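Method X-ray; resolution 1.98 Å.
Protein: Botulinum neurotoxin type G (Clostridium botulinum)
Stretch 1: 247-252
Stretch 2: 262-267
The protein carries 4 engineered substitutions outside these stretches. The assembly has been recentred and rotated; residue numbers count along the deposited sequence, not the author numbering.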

# COMPACT_ATOMS: atom_id res chain seq x y z
N MET A 247 7.78 0.25 16.03
CA MET A 247 6.96 -0.19 17.15
C MET A 247 5.55 -0.30 16.62
O MET A 247 4.73 0.62 16.75
CB MET A 247 7.05 0.83 18.29
CG MET A 247 8.51 1.05 18.72
SD MET A 247 8.77 2.15 20.11
CE MET A 247 7.91 1.22 21.39
N GLN A 248 5.28 -1.43 15.97
CA GLN A 248 4.06 -1.56 15.17
C GLN A 248 2.83 -1.87 16.02
O GLN A 248 1.71 -1.72 15.56
CB GLN A 248 4.25 -2.66 14.11
CG GLN A 248 5.52 -2.47 13.31
CD GLN A 248 5.54 -3.28 12.04
OE1 GLN A 248 4.66 -4.11 11.80
NE2 GLN A 248 6.56 -3.05 11.21
N ASN A 249 3.04 -2.28 17.26
CA ASN A 249 1.93 -2.81 18.05
C ASN A 249 1.41 -1.82 19.08
O ASN A 249 0.61 -2.16 19.94
CB ASN A 249 2.30 -4.16 18.66
CG ASN A 249 2.86 -5.13 17.61
OD1 ASN A 249 4.00 -5.59 17.72
ND2 ASN A 249 2.06 -5.43 16.59
N ILE A 250 1.88 -0.58 18.98
CA ILE A 250 1.37 0.52 19.80
C ILE A 250 0.83 1.63 18.91
O ILE A 250 1.05 1.64 17.69
CB ILE A 250 2.44 1.08 20.77
CG1 ILE A 250 3.71 1.52 20.01
CG2 ILE A 250 2.81 0.01 21.81
CD1 ILE A 250 3.59 2.84 19.25
N TYR A 251 0.08 2.55 19.51
CA TYR A 251 -0.28 3.77 18.81
C TYR A 251 0.07 4.94 19.72
O TYR A 251 0.38 4.74 20.91
CB TYR A 251 -1.76 3.80 18.40
CG TYR A 251 -2.73 3.77 19.57
CD1 TYR A 251 -3.28 4.94 20.05
CD2 TYR A 251 -3.11 2.56 20.17
CE1 TYR A 251 -4.17 4.94 21.10
CE2 TYR A 251 -4.01 2.55 21.24
CZ TYR A 251 -4.53 3.74 21.68
OH TYR A 251 -5.41 3.77 22.73
N ILE A 252 0.03 6.15 19.16
CA ILE A 252 0.29 7.37 19.93
C ILE A 252 -1.01 8.03 20.42
O ILE A 252 -1.88 8.38 19.63
CB ILE A 252 1.11 8.42 19.14
CG1 ILE A 252 2.30 7.75 18.40
CG2 ILE A 252 1.58 9.52 20.09
CD1 ILE A 252 3.30 7.07 19.33
N GLU A 262 1.90 9.70 24.27
CA GLU A 262 2.49 8.53 24.90
C GLU A 262 2.05 7.32 24.08
O GLU A 262 1.07 7.40 23.34
CB GLU A 262 1.97 8.38 26.34
CG GLU A 262 0.44 8.49 26.42
CD GLU A 262 -0.12 8.32 27.83
OE1 GLU A 262 0.65 8.34 28.82
OE2 GLU A 262 -1.36 8.17 27.94
N THR A 263 2.77 6.21 24.17
CA THR A 263 2.32 5.01 23.47
C THR A 263 1.21 4.32 24.25
O THR A 263 1.11 4.49 25.46
CB THR A 263 3.47 4.02 23.19
OG1 THR A 263 4.02 3.56 24.43
CG2 THR A 263 4.58 4.69 22.34
N ALA A 264 0.37 3.57 23.55
CA ALA A 264 -0.57 2.66 24.17
C ALA A 264 -0.66 1.43 23.27
O ALA A 264 -0.49 1.54 22.06
CB ALA A 264 -1.94 3.33 24.32
N PRO A 265 -0.92 0.26 23.86
CA PRO A 265 -1.01 -0.96 23.04
C PRO A 265 -2.23 -0.92 22.12
O PRO A 265 -3.31 -0.54 22.57
CB PRO A 265 -1.18 -2.08 24.07
CG PRO A 265 -0.87 -1.48 25.39
CD PRO A 265 -1.13 -0.01 25.29
N ARG A 266 -2.06 -1.30 20.86
CA ARG A 266 -3.20 -1.42 19.94
C ARG A 266 -4.17 -2.48 20.47
O ARG A 266 -3.76 -3.50 21.02
CB ARG A 266 -2.74 -1.86 18.55
CG ARG A 266 -1.96 -0.81 17.79
CD ARG A 266 -1.62 -1.27 16.36
NE ARG A 266 -0.80 -0.24 15.73
CZ ARG A 266 -1.28 0.92 15.31
NH1 ARG A 266 -2.58 1.17 15.40
NH2 ARG A 266 -0.46 1.82 14.80
N THR A 267 -5.45 -2.23 20.29
CA THR A 267 -6.44 -3.25 20.60
C THR A 267 -6.52 -4.16 19.39
O THR A 267 -5.95 -3.84 18.34
CB THR A 267 -7.82 -2.63 20.84
OG1 THR A 267 -8.13 -1.72 19.77
CG2 THR A 267 -7.82 -1.88 22.16
O HOH W 1 2.60 1.82 15.43

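Two antiparallel strand segments of one chain pair here through their backbones, and the arginine that follows the second strand ties the turn leading into the first. Tyr 251 and Ala 264 form the hydrogen-bonded pair: Tyr 251 N donates to Ala 264 O (2.8 Å) and Ala 264 N to Tyr 251 O (2.9 Å). In the flanking non-hydrogen-bonded pairs, Ile 250 with Pro 265 and Ile 252 with Thr 263, the chains draw closer, with CA atoms 4.3 and 4.7 Å apart; proline, which has no amide hydrogen, costs the ladder nothing at such a site. Beyond the strand, Arg 266 N continues the pattern by donating to Asn 249 O (3.0 Å). The Arg 266 side chain then reaches back to the type I turn of Met 247 to Ile 250, where NE donates to Gln 248 O (2.9 Å). A water accepts from Arg 266 NH2 (3.1 Å) and donates to Met 247 O (2.8 Å) and Ile 250 O (2.7 Å), bridging both ends of the turn to the arginine. On the sheet face shared by Tyr 251 and Ala 264, Ala 264 CB lies over the tyrosine ring, 3.7 Å from Tyr 251 CZ. On the face of Ile 252 and Thr 263, Ile 252 CD1 packs 4.0 Å from Thr 263 CG2.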